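Low density lipoprotein receptor adapter protein 1 (Rattus norvegicus, PDB 3SO6) acts as an endocytic adaptor that couples the NPXY-bearing tail of the LDL receptor to clathrin and AP-2, the chain here being its phosphotyrosine-binding (PID) domain. Local coordinates at residues Glu67-Tyr72 with Phe87-Gln92; Cys77-Met82 with Lys110-Val115; Lys30-Thr35 with Leu99-Phe104; Glu2-Ser7 with Thr116-Gln121; Ile56-Asp59 with Gln64-Glu67. All blocks are in the same frame, centred on the assembly; numbering follows the deposited sequence.

Contact 1: residues Glu67-Tyr72 with Phe87-Gln92; sequences ENVSIY and FAYIAQ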
# COMPACT_ATOMS: atom_id res chain seq x y z
N GLU A 67 -9.86 -0.64 -6.47
CA GLU A 67 -9.05 0.38 -7.08
C GLU A 67 -7.83 -0.27 -7.67
O GLU A 67 -7.26 -1.15 -7.07
CB GLU A 67 -8.59 1.40 -6.00
CG GLU A 67 -8.03 2.62 -6.65
CD GLU A 67 -7.54 3.71 -5.71
OE1 GLU A 67 -7.58 3.56 -4.46
OE2 GLU A 67 -7.05 4.73 -6.25
N ASN A 68 -7.47 0.13 -8.88
CA ASN A 68 -6.13 -0.19 -9.41
C ASN A 68 -5.23 1.02 -9.13
O ASN A 68 -5.47 2.14 -9.68
CB ASN A 68 -6.23 -0.47 -10.96
CG ASN A 68 -4.91 -0.90 -11.55
OD1 ASN A 68 -3.84 -0.92 -10.90
ND2 ASN A 68 -4.97 -1.36 -12.73
N VAL A 69 -4.25 0.84 -8.25
CA VAL A 69 -3.40 1.92 -7.82
C VAL A 69 -2.13 1.91 -8.66
O VAL A 69 -1.23 1.05 -8.42
CB VAL A 69 -3.06 1.80 -6.32
CG1 VAL A 69 -2.35 3.05 -5.85
CG2 VAL A 69 -4.39 1.60 -5.50
N SER A 70 -1.97 2.88 -9.56
CA SER A 70 -0.78 2.93 -10.43
C SER A 70 0.46 3.01 -9.55
O SER A 70 0.53 3.81 -8.59
CB SER A 70 -0.85 4.18 -11.29
OG SER A 70 0.37 4.36 -11.97
N ILE A 71 1.51 2.31 -9.96
CA ILE A 71 2.81 2.38 -9.24
C ILE A 71 3.29 3.83 -9.12
O ILE A 71 3.92 4.15 -8.12
CB ILE A 71 3.89 1.45 -9.97
CG1 ILE A 71 4.99 1.05 -9.03
CG2 ILE A 71 4.33 2.07 -11.35
CD1 ILE A 71 4.65 0.04 -8.01
N TYR A 72 3.00 4.69 -10.11
CA TYR A 72 3.52 6.06 -10.06
C TYR A 72 2.88 6.94 -9.00
O TYR A 72 3.40 7.97 -8.63
CB TYR A 72 3.32 6.73 -11.40
CG TYR A 72 3.99 6.04 -12.54
CD1 TYR A 72 5.39 5.90 -12.59
CD2 TYR A 72 3.21 5.54 -13.59
CE1 TYR A 72 5.96 5.28 -13.69
CE2 TYR A 72 3.79 4.88 -14.67
CZ TYR A 72 5.18 4.75 -14.71
OH TYR A 72 5.83 4.15 -15.81
N PHE A 87 0.30 -3.78 7.34
CA PHE A 87 0.97 -3.26 6.15
C PHE A 87 0.21 -1.99 5.70
O PHE A 87 -1.04 -2.00 5.70
CB PHE A 87 0.89 -4.32 5.06
CG PHE A 87 1.18 -3.72 3.69
CD1 PHE A 87 2.48 -3.34 3.32
CD2 PHE A 87 0.13 -3.48 2.78
CE1 PHE A 87 2.73 -2.73 2.08
CE2 PHE A 87 0.39 -2.80 1.60
CZ PHE A 87 1.67 -2.45 1.23
N ALA A 88 0.94 -0.96 5.29
CA ALA A 88 0.25 0.22 4.78
C ALA A 88 1.04 0.80 3.62
O ALA A 88 2.30 0.66 3.51
CB ALA A 88 0.00 1.29 5.89
N TYR A 89 0.34 1.51 2.77
CA TYR A 89 1.01 2.35 1.74
C TYR A 89 0.51 3.74 1.74
O TYR A 89 -0.62 3.99 2.26
CB TYR A 89 0.94 1.69 0.34
CG TYR A 89 -0.44 1.63 -0.27
CD1 TYR A 89 -0.95 2.77 -0.92
CD2 TYR A 89 -1.27 0.52 -0.12
CE1 TYR A 89 -2.21 2.79 -1.44
CE2 TYR A 89 -2.60 0.50 -0.71
CZ TYR A 89 -3.02 1.67 -1.35
OH TYR A 89 -4.30 1.68 -1.87
N ILE A 90 1.28 4.67 1.20
CA ILE A 90 0.80 6.05 1.00
C ILE A 90 0.70 6.20 -0.55
O ILE A 90 1.69 5.86 -1.27
CB ILE A 90 1.73 7.09 1.61
CG1 ILE A 90 1.80 6.88 3.14
CG2 ILE A 90 1.25 8.49 1.32
CD1 ILE A 90 2.82 7.74 3.88
N ALA A 91 -0.40 6.79 -1.05
CA ALA A 91 -0.48 7.08 -2.45
C ALA A 91 -1.24 8.35 -2.66
O ALA A 91 -2.21 8.63 -1.94
CB ALA A 91 -1.20 5.95 -3.17
N GLN A 92 -0.81 9.10 -3.67
CA GLN A 92 -1.52 10.30 -4.03
C GLN A 92 -2.81 9.84 -4.75
O GLN A 92 -2.83 8.87 -5.52
CB GLN A 92 -0.68 11.12 -5.05
CG GLN A 92 -1.30 12.46 -5.44
CD GLN A 92 -0.24 13.45 -5.90
OE1 GLN A 92 0.58 13.14 -6.77
NE2 GLN A 92 -0.32 14.71 -5.37
O HOH W 1 -5.10 4.05 -3.01
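Val69 meets Tyr89 and Ala91 through both of its methyls, and its first torsion shares them out: with chi1 at -172°, CG1 stands anti to the backbone N and CG2 lies opposite the carbonyl carbon. Tyr89 supplies the matching turn, for its CG sits between the backbone N and the carbonyl carbon (chi1 69°), and the ring reaches across to Val69 from the opposite direction. Val69 CG2 then lies 3.6 Å from Tyr89 OH, approaching the ring obliquely, while Val69 CG1 packs on Ala91 CB at 4.1 Å. The backbones stay well apart, Val69 CA being 8.0 Å from Ala91 CA, and no direct hydrogen bond joins the two segments.

The phenol is nevertheless tied to the facing strand by water. One water-mediated bridge runs from Tyr89 OH, 2.7 Å from the water oxygen, to Glu67 OE1, which accepts a hydrogen bond from that water at 2.9 Å. The water lies in the plane of the Tyr89 ring, at its edge. The other carboxylate oxygen of Glu67 forms a salt bridge with Arg73, which also bonds to the carbonyl of Gln92, and the Tyr89 ring meets that of His102. Further along, an ST turn ends the strand as Tyr72 N donates to Ser70 OG at 3.2 Å, leading into residues that touch the bound peptide. Packing between strands 65-70 and 86-92, which are not neighbours in the sheet, is the interior contact expected where the strongly bent sheet of a PTB domain, a PH-like fold, closes over its core.

Contact 2: residues Cys77-Met82 with Lys110-Val115; sequences CTADKM and KVAQAV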
# COMPACT_ATOMS: atom_id res chain seq x y z
N CYS A 77 5.78 2.55 1.42
CA CYS A 77 5.08 1.50 2.06
C CYS A 77 5.80 1.08 3.34
O CYS A 77 6.97 1.36 3.50
CB CYS A 77 4.83 0.30 1.15
SG CYS A 77 6.30 -0.62 0.70
N THR A 78 5.05 0.38 4.19
CA THR A 78 5.54 0.05 5.53
C THR A 78 4.94 -1.23 6.11
O THR A 78 3.75 -1.45 5.93
CB THR A 78 5.26 1.25 6.50
OG1 THR A 78 5.74 0.97 7.80
CG2 THR A 78 3.74 1.58 6.63
N ALA A 79 5.77 -1.99 6.82
CA ALA A 79 5.30 -2.91 7.79
C ALA A 79 5.45 -2.13 9.12
O ALA A 79 6.59 -1.83 9.54
CB ALA A 79 6.12 -4.17 7.78
N ASP A 80 4.35 -1.74 9.73
CA ASP A 80 4.42 -0.77 10.89
C ASP A 80 5.17 -1.34 12.09
O ASP A 80 5.12 -2.54 12.36
CB ASP A 80 2.95 -0.40 11.27
CG ASP A 80 2.89 0.79 12.17
OD1 ASP A 80 3.30 1.87 11.75
OD2 ASP A 80 2.41 0.65 13.32
N LYS A 81 5.91 -0.47 12.79
CA LYS A 81 6.64 -0.93 14.00
C LYS A 81 5.71 -1.23 15.16
O LYS A 81 5.78 -2.31 15.75
CB LYS A 81 7.61 0.16 14.44
CG LYS A 81 8.49 -0.24 15.64
CD LYS A 81 9.40 0.94 16.04
CE LYS A 81 10.12 0.61 17.35
NZ LYS A 81 10.88 1.83 17.83
N MET A 82 4.88 -0.26 15.56
CA MET A 82 4.02 -0.46 16.73
C MET A 82 2.97 -1.53 16.44
O MET A 82 2.76 -2.45 17.25
CB MET A 82 3.35 0.86 17.10
CG MET A 82 2.25 0.71 18.13
SD MET A 82 1.91 2.20 19.03
CE MET A 82 3.38 2.19 20.01
N LYS A 110 4.93 -11.59 10.15
CA LYS A 110 5.65 -12.10 9.02
C LYS A 110 4.95 -11.81 7.70
O LYS A 110 5.62 -11.62 6.65
CB LYS A 110 6.12 -13.57 9.20
CG LYS A 110 4.98 -14.60 9.01
CD LYS A 110 5.43 -16.11 8.77
CE LYS A 110 4.32 -17.13 9.05
NZ LYS A 110 2.89 -16.55 9.01
N VAL A 111 3.62 -11.85 7.68
CA VAL A 111 2.92 -11.52 6.49
C VAL A 111 3.03 -10.02 6.19
O VAL A 111 3.25 -9.68 5.04
CB VAL A 111 1.48 -11.94 6.63
CG1 VAL A 111 0.66 -11.58 5.40
CG2 VAL A 111 1.32 -13.51 6.90
N ALA A 112 2.91 -9.13 7.19
CA ALA A 112 3.06 -7.72 6.94
C ALA A 112 4.44 -7.42 6.35
O ALA A 112 4.60 -6.64 5.38
CB ALA A 112 2.80 -6.93 8.24
N GLN A 113 5.46 -8.12 6.83
CA GLN A 113 6.80 -7.96 6.29
C GLN A 113 6.87 -8.46 4.84
O GLN A 113 7.51 -7.83 3.98
CB GLN A 113 7.83 -8.71 7.15
CG GLN A 113 7.97 -8.11 8.53
CD GLN A 113 8.91 -8.86 9.42
OE1 GLN A 113 9.25 -10.00 9.18
NE2 GLN A 113 9.30 -8.23 10.51
N ALA A 114 6.26 -9.61 4.57
CA ALA A 114 6.29 -10.15 3.20
C ALA A 114 5.63 -9.22 2.22
O ALA A 114 6.07 -9.05 1.07
CB ALA A 114 5.60 -11.57 3.16
N VAL A 115 4.51 -8.66 2.61
CA VAL A 115 3.79 -7.72 1.70
C VAL A 115 4.69 -6.50 1.42
O VAL A 115 4.85 -6.11 0.25
CB VAL A 115 2.47 -7.24 2.28
CG1 VAL A 115 1.80 -6.31 1.25
CG2 VAL A 115 1.55 -8.48 2.52
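Ala79 and Ala112 let a strand and a helix come close, their CA atoms standing 5.4 Å apart, because neither carries more than a methyl. The first shell centres on Ala79 CB. It rests 3.8 Å from Ala112 O, touching the helix backbone, and 4.3 Å from Ala112 CB. The nitrogen of the same peptide group, Gln113 N, lies 4.1 Å from Ala79 CB, so the methyl lies against a peptide unit of the helix rather than between long side chains. Gln113 joins only by its inner part: its CB leaves the backbone away from the strand, yet CG, turned anti to the carbonyl carbon (chi1 -67°), is 4.4 Å from Ala79 CB. No hydrogen bond crosses between the segments.

Outside this shell, the helix is kept in shape by its own bonds, among them Ala114 N to Lys110 O and Val115 N to Val111 O. The carbonyl of Ala112 that the methyl touches also receives the hydroxyl of Thr116, one turn on, and Thr116 itself packs on Ala79. Cys106 lies against Ala112 from the loop side.

Within this chain, strand 74-79 is an outermost strand of the sheet, flanked by strand 86-92 on one edge. On its other edge Cys77, Thr78 and Ala79 pair antiparallel with the receptor peptide, which also packs on Gln113, so that helix 109-131 and this strand together border the peptide groove, while Thr78 and Asp80 turn toward helix 22-38.

Contact 3: residues Lys30-Thr35 with Leu99-Phe104; sequences KRIVAT and LECHAF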
# COMPACT_ATOMS: atom_id res chain seq x y z
N LYS A 30 -1.62 4.52 13.41
CA LYS A 30 -2.22 4.61 14.72
C LYS A 30 -3.68 5.09 14.62
O LYS A 30 -4.58 4.55 15.28
CB LYS A 30 -1.34 5.56 15.62
CG LYS A 30 -1.91 5.90 16.98
CD LYS A 30 -1.10 7.02 17.75
CE LYS A 30 -1.27 6.98 19.30
NZ LYS A 30 -0.61 5.69 19.87
N ARG A 31 -3.93 6.11 13.79
CA ARG A 31 -5.25 6.66 13.66
C ARG A 31 -6.19 5.66 13.03
O ARG A 31 -7.35 5.51 13.50
CB ARG A 31 -5.21 7.88 12.66
CG ARG A 31 -4.64 9.18 13.15
CD ARG A 31 -5.00 10.37 12.26
NE ARG A 31 -4.34 10.37 10.95
CZ ARG A 31 -3.06 10.74 10.71
NH1 ARG A 31 -2.20 10.95 11.69
NH2 ARG A 31 -2.60 10.85 9.48
N ILE A 32 -5.74 5.01 11.94
CA ILE A 32 -6.64 4.11 11.23
C ILE A 32 -6.97 2.93 12.15
O ILE A 32 -8.12 2.49 12.17
CB ILE A 32 -5.89 3.60 9.94
CG1 ILE A 32 -5.70 4.74 8.93
CG2 ILE A 32 -6.66 2.45 9.33
CD1 ILE A 32 -4.68 4.36 7.84
N VAL A 33 -6.00 2.36 12.82
CA VAL A 33 -6.28 1.22 13.71
C VAL A 33 -7.27 1.61 14.83
O VAL A 33 -8.19 0.87 15.12
CB VAL A 33 -4.95 0.65 14.33
CG1 VAL A 33 -5.24 -0.25 15.44
CG2 VAL A 33 -4.12 -0.04 13.25
N ALA A 34 -7.10 2.79 15.43
CA ALA A 34 -7.99 3.19 16.55
C ALA A 34 -9.43 3.34 15.97
O ALA A 34 -10.40 2.91 16.62
CB ALA A 34 -7.45 4.46 17.21
N THR A 35 -9.55 3.94 14.79
CA THR A 35 -10.93 4.09 14.16
C THR A 35 -11.54 2.75 13.87
O THR A 35 -12.71 2.52 14.17
CB THR A 35 -10.84 4.98 12.88
OG1 THR A 35 -10.30 6.25 13.33
CG2 THR A 35 -12.18 5.10 12.19
N LEU A 99 -3.02 13.10 -0.42
CA LEU A 99 -2.17 11.93 -0.14
C LEU A 99 -2.90 11.09 0.87
O LEU A 99 -3.32 11.60 1.92
CB LEU A 99 -0.85 12.34 0.42
CG LEU A 99 -0.07 13.38 -0.42
CD1 LEU A 99 1.24 13.81 0.29
CD2 LEU A 99 0.10 12.97 -1.92
N GLU A 100 -3.07 9.80 0.56
CA GLU A 100 -3.85 8.92 1.41
C GLU A 100 -2.98 7.74 1.92
O GLU A 100 -2.30 7.08 1.11
CB GLU A 100 -5.01 8.25 0.65
CG GLU A 100 -5.92 9.33 -0.10
CD GLU A 100 -6.95 8.65 -1.02
OE1 GLU A 100 -6.71 7.49 -1.51
OE2 GLU A 100 -7.95 9.30 -1.36
N CYS A 101 -3.09 7.41 3.22
CA CYS A 101 -2.48 6.21 3.74
C CYS A 101 -3.59 5.18 3.87
O CYS A 101 -4.61 5.44 4.55
CB CYS A 101 -1.82 6.52 5.11
SG CYS A 101 -1.05 5.06 5.82
N HIS A 102 -3.35 4.02 3.25
CA HIS A 102 -4.28 2.91 3.31
C HIS A 102 -3.64 1.72 4.07
O HIS A 102 -2.49 1.35 3.77
CB HIS A 102 -4.67 2.40 1.92
CG HIS A 102 -5.45 3.40 1.12
ND1 HIS A 102 -6.82 3.35 0.99
CD2 HIS A 102 -5.04 4.51 0.44
CE1 HIS A 102 -7.22 4.35 0.21
NE2 HIS A 102 -6.17 5.09 -0.10
N ALA A 103 -4.33 1.21 5.11
CA ALA A 103 -3.76 0.21 5.99
C ALA A 103 -4.53 -1.09 5.97
O ALA A 103 -5.77 -1.08 5.86
CB ALA A 103 -3.65 0.75 7.41
N PHE A 104 -3.77 -2.20 6.06
CA PHE A 104 -4.32 -3.52 5.96
C PHE A 104 -3.81 -4.36 7.10
O PHE A 104 -2.61 -4.34 7.46
CB PHE A 104 -3.87 -4.18 4.62
CG PHE A 104 -4.27 -3.35 3.43
CD1 PHE A 104 -3.52 -2.24 3.04
CD2 PHE A 104 -5.48 -3.67 2.71
CE1 PHE A 104 -3.97 -1.45 1.95
CE2 PHE A 104 -5.89 -2.87 1.63
CZ PHE A 104 -5.13 -1.76 1.30
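Helix-on-sheet packing is what this contact exemplifies: helix 22-38 lies against strand 99-105 and seats one isoleucine on it. Ile32 reaches the strand at Cys101 and Ala103, two residues whose side chains emerge on the same face. Its CG1 branch is anti to the carbonyl carbon (chi1 -69°), and this sends CD1 along the strand, 3.8 Å from Ala103 CB, 3.5 Å from Cys101 O and 4.2 Å from Cys101 SG. The CG2 branch, anti to the backbone N, also touches Ala103 CB, at 4.0 Å, so both arms of the isoleucine straddle that methyl. All three residues are buried, and Leu11 and Thr14 of strand 4-16 close in on Ile32.

On the reverse face, His102 and Glu100 form a polar pair. His102 NE2 donates to Glu100 OE1 at 2.8 Å, in a fairly straight bond (164°) that lies in the imidazole plane but meets the carboxylate from above its own plane, 39° out. The other ring nitrogen is hydrogen-bonded to the Tyr10 hydroxyl, so the ring is held at both nitrogens.

Such an arrangement, an apolar helix residue sitting on small strand residues while the opposite face turns to the interior of the sandwich, fits the additional helix that follows the first strand in PTB domains.

Contact 4: residues Glu2-Ser7 with Thr116-Gln121; sequences EGMVFS and TLTVAQ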
# COMPACT_ATOMS: atom_id res chain seq x y z
N GLU A 2 6.60 -11.65 -11.25
CA GLU A 2 5.25 -12.20 -11.33
C GLU A 2 4.42 -11.48 -10.25
O GLU A 2 4.96 -11.19 -9.18
CB GLU A 2 5.33 -13.72 -11.15
CG GLU A 2 4.31 -14.37 -10.22
N GLY A 3 3.17 -11.11 -10.57
CA GLY A 3 2.22 -10.45 -9.62
C GLY A 3 1.83 -11.38 -8.46
O GLY A 3 1.37 -12.51 -8.65
N MET A 4 2.01 -10.89 -7.25
CA MET A 4 1.84 -11.66 -6.04
C MET A 4 0.56 -11.23 -5.35
O MET A 4 0.25 -10.06 -5.25
CB MET A 4 3.02 -11.36 -5.14
CG MET A 4 4.37 -11.61 -5.81
SD MET A 4 4.62 -13.32 -6.28
CE MET A 4 4.30 -14.11 -4.72
N VAL A 5 -0.15 -12.22 -4.82
CA VAL A 5 -1.50 -12.03 -4.27
C VAL A 5 -1.48 -12.23 -2.75
O VAL A 5 -0.88 -13.19 -2.26
CB VAL A 5 -2.48 -13.12 -4.85
CG1 VAL A 5 -3.91 -12.91 -4.33
CG2 VAL A 5 -2.45 -13.16 -6.33
N PHE A 6 -2.11 -11.31 -2.01
CA PHE A 6 -2.28 -11.42 -0.58
C PHE A 6 -3.72 -11.19 -0.23
O PHE A 6 -4.37 -10.28 -0.75
CB PHE A 6 -1.44 -10.32 0.09
CG PHE A 6 0.03 -10.46 -0.19
CD1 PHE A 6 0.83 -11.38 0.50
CD2 PHE A 6 0.60 -9.69 -1.21
CE1 PHE A 6 2.20 -11.50 0.18
CE2 PHE A 6 1.89 -9.77 -1.52
CZ PHE A 6 2.70 -10.69 -0.87
N SER A 7 -4.22 -12.00 0.71
CA SER A 7 -5.64 -11.90 1.10
C SER A 7 -5.65 -11.30 2.51
O SER A 7 -5.34 -12.01 3.45
CB SER A 7 -6.27 -13.33 1.15
OG SER A 7 -6.11 -14.03 -0.05
N THR A 116 5.29 -5.93 2.47
CA THR A 116 6.14 -4.73 2.30
C THR A 116 7.30 -5.03 1.37
O THR A 116 7.66 -4.22 0.51
CB THR A 116 6.52 -4.16 3.66
OG1 THR A 116 5.37 -4.14 4.52
CG2 THR A 116 7.16 -2.87 3.47
N LEU A 117 7.95 -6.20 1.57
CA LEU A 117 9.10 -6.57 0.76
C LEU A 117 8.67 -6.79 -0.71
O LEU A 117 9.46 -6.55 -1.63
CB LEU A 117 9.74 -7.82 1.32
CG LEU A 117 10.50 -7.52 2.64
CD1 LEU A 117 10.84 -8.84 3.29
CD2 LEU A 117 11.70 -6.69 2.47
N THR A 118 7.47 -7.31 -0.92
CA THR A 118 6.96 -7.55 -2.28
C THR A 118 6.71 -6.18 -2.95
O THR A 118 7.04 -6.00 -4.13
CB THR A 118 5.70 -8.37 -2.23
OG1 THR A 118 6.01 -9.60 -1.59
CG2 THR A 118 5.19 -8.66 -3.60
N VAL A 119 6.09 -5.25 -2.24
CA VAL A 119 5.89 -3.90 -2.77
C VAL A 119 7.21 -3.22 -3.08
O VAL A 119 7.35 -2.59 -4.11
CB VAL A 119 4.95 -3.09 -1.89
CG1 VAL A 119 4.80 -1.68 -2.40
CG2 VAL A 119 3.57 -3.78 -1.75
N ALA A 120 8.22 -3.42 -2.23
CA ALA A 120 9.56 -2.86 -2.52
C ALA A 120 10.09 -3.40 -3.82
O ALA A 120 10.74 -2.65 -4.58
CB ALA A 120 10.53 -3.25 -1.39
N GLN A 121 9.91 -4.70 -4.07
CA GLN A 121 10.32 -5.24 -5.34
C GLN A 121 9.59 -4.59 -6.50
O GLN A 121 10.21 -4.29 -7.54
CB GLN A 121 10.19 -6.76 -5.40
CG GLN A 121 10.75 -7.36 -6.71
CD GLN A 121 10.31 -8.85 -6.98
OE1 GLN A 121 9.69 -9.51 -6.14
NE2 GLN A 121 10.67 -9.38 -8.20
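Strand 4-16 and helix 109-131 approach without any hydrogen bond between these segments, their closest CA pair being Met4 and Thr118 at 7.6 Å. This is the C-terminal helix of the PTB fold packing over an end of the sheet, and Thr118 carries the contact from the helix side. Two side chains grip it differently. Met4 crosses it at about a right angle, and both its CB and its CG lie 3.8 Å from Thr118 CG2; the chain beyond bends at chi2 and chi3. Phe6 instead comes from the opposite direction: its CG is anti to the carbonyl carbon (chi1 -62°), which directs the far edge of the ring at the threonine, with CZ 4.0 Å from Thr118 CB.

The same ring also packs on Val115 of the helix and on Val50 of strand 44-51. An alanine at Phe6 is likely to leave Thr118 CB without its aromatic neighbour and open a gap between strand and helix beside Val115. The polar end of Thr118 is already engaged, its hydroxyl bonding to the Ala114 carbonyl one turn earlier. Even so, Thr118 OG1 also stands at the ring edge, near its plane, 3.6 Å from Phe6 CZ.

Contact 5: residues Ile56-Asp59 with Gln64-Glu67; sequences ILTD and QLIE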
# COMPACT_ATOMS: atom_id res chain seq x y z
N ILE A 56 -3.37 -3.83 -7.24
CA ILE A 56 -4.79 -4.01 -7.57
C ILE A 56 -5.49 -4.46 -6.28
O ILE A 56 -5.13 -5.49 -5.70
CB ILE A 56 -5.10 -5.01 -8.68
CG1 ILE A 56 -4.27 -4.65 -9.91
CG2 ILE A 56 -6.51 -4.91 -9.11
CD1 ILE A 56 -4.38 -5.61 -11.00
N LEU A 57 -6.47 -3.66 -5.84
CA LEU A 57 -7.26 -4.01 -4.67
C LEU A 57 -8.63 -4.49 -5.14
O LEU A 57 -9.32 -3.78 -5.88
CB LEU A 57 -7.51 -2.82 -3.79
CG LEU A 57 -6.30 -2.10 -3.27
CD1 LEU A 57 -6.90 -0.89 -2.47
CD2 LEU A 57 -5.42 -3.03 -2.43
N THR A 58 -8.99 -5.69 -4.72
CA THR A 58 -10.28 -6.27 -5.05
C THR A 58 -10.98 -6.71 -3.81
O THR A 58 -10.37 -7.13 -2.80
CB THR A 58 -10.11 -7.40 -6.08
OG1 THR A 58 -9.30 -8.45 -5.52
CG2 THR A 58 -9.57 -6.91 -7.41
N ASP A 59 -12.30 -6.56 -3.85
CA ASP A 59 -13.13 -6.99 -2.76
C ASP A 59 -13.02 -8.53 -2.82
O ASP A 59 -13.35 -9.15 -3.87
CB ASP A 59 -14.57 -6.48 -3.02
CG ASP A 59 -15.51 -6.96 -2.02
OD1 ASP A 59 -15.48 -6.46 -0.87
OD2 ASP A 59 -16.26 -7.89 -2.39
N GLN A 64 -14.83 -8.01 -7.09
CA GLN A 64 -15.01 -6.70 -7.81
C GLN A 64 -13.80 -5.78 -7.54
O GLN A 64 -13.27 -5.69 -6.38
CB GLN A 64 -16.31 -5.93 -7.37
CG GLN A 64 -17.68 -6.38 -7.97
CD GLN A 64 -17.92 -6.13 -9.46
OE1 GLN A 64 -18.59 -6.94 -10.10
NE2 GLN A 64 -17.42 -5.03 -10.01
N LEU A 65 -13.40 -5.00 -8.52
CA LEU A 65 -12.35 -4.02 -8.33
C LEU A 65 -12.75 -2.95 -7.33
O LEU A 65 -13.84 -2.44 -7.41
CB LEU A 65 -11.99 -3.35 -9.65
CG LEU A 65 -10.81 -2.37 -9.64
CD1 LEU A 65 -9.50 -3.15 -9.37
CD2 LEU A 65 -10.78 -1.61 -11.03
N ILE A 66 -11.86 -2.69 -6.39
CA ILE A 66 -11.94 -1.50 -5.55
C ILE A 66 -11.15 -0.36 -6.18
O ILE A 66 -11.70 0.74 -6.38
CB ILE A 66 -11.51 -1.81 -4.04
CG1 ILE A 66 -12.39 -2.94 -3.50
CG2 ILE A 66 -11.46 -0.54 -3.13
CD1 ILE A 66 -11.76 -3.55 -2.20
N GLU A 67 -9.86 -0.64 -6.47
CA GLU A 67 -9.05 0.38 -7.08
C GLU A 67 -7.83 -0.27 -7.67
O GLU A 67 -7.26 -1.15 -7.07
CB GLU A 67 -8.59 1.40 -6.00
CG GLU A 67 -8.03 2.62 -6.65
CD GLU A 67 -7.54 3.71 -5.71
OE1 GLU A 67 -7.58 3.56 -4.46
OE2 GLU A 67 -7.05 4.73 -6.25
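Leu57 O accepts two backbone donors at once, Ile66 N at 2.8 Å and Glu67 N at 3.2 Å, both reaching it from the same face of its carbonyl plane. Two residues opposite one is the signature of a classic beta bulge, and it shifts the register of this antiparallel hairpin by one between Leu57 and Thr58. The flanking bonds are straighter. Leu57 N donates to Glu67 O at 2.9 Å with an angle of 171° at the hydrogen, completing the hydrogen-bonded pair, while Asp59 N donates to Gln64 O at 2.8 Å in the plane of that carbonyl. The Gln64 carbonyl also receives a CA-H...O contact from Thr58 CA, 3.3 Å away. Thr58 and Leu65 form the non-hydrogen-bonded pair, with side chains that diverge.

Packing follows from the bulge. Ile66 turns its side chain toward the facing strand, and its CG1, anti to the carbonyl carbon (chi1 -57°), lets CD1 lie 3.5 Å from Asp59 N, over the backbone between Thr58 and Asp59. On the other side, Ile56 CG2 and Leu65 CD1 are tight at 3.5 Å, their side chains crossing about at a right angle. Leu57 and Glu67 project on one face together. Asp59, near the turn, is held by Thr62 and Gln44.

The hairpin sits at the edge of the sheet: strand 54-59 bonds on its other side to strand 44-51, through Ile56 with Lys49 and Thr58 with Thr47, leaving 65-70 outermost in the chain.

Overall arrangement
All five contacts reach one antiparallel sheet, and strand 86-92 of contact 1 joins several of them. Its residue Phe87 packs on Val115 of contact 2, on Thr116 and Val119 of contact 4, and bonds through its backbone to Phe104 of contact 3; Tyr89 OH lies 3.7 Å from Leu57 CD1 of contact 5, which shares Glu67 with contact 1. Contacts 2 and 4 use the same helix, 109-131, their centres about 11 Å apart. The receptor peptide touches contacts 1 to 4, pairing with strand 74-79 in contact 2. Contact 5, its centre about 21 Å from that of contact 2, lies on the opposite side of the chain's centre.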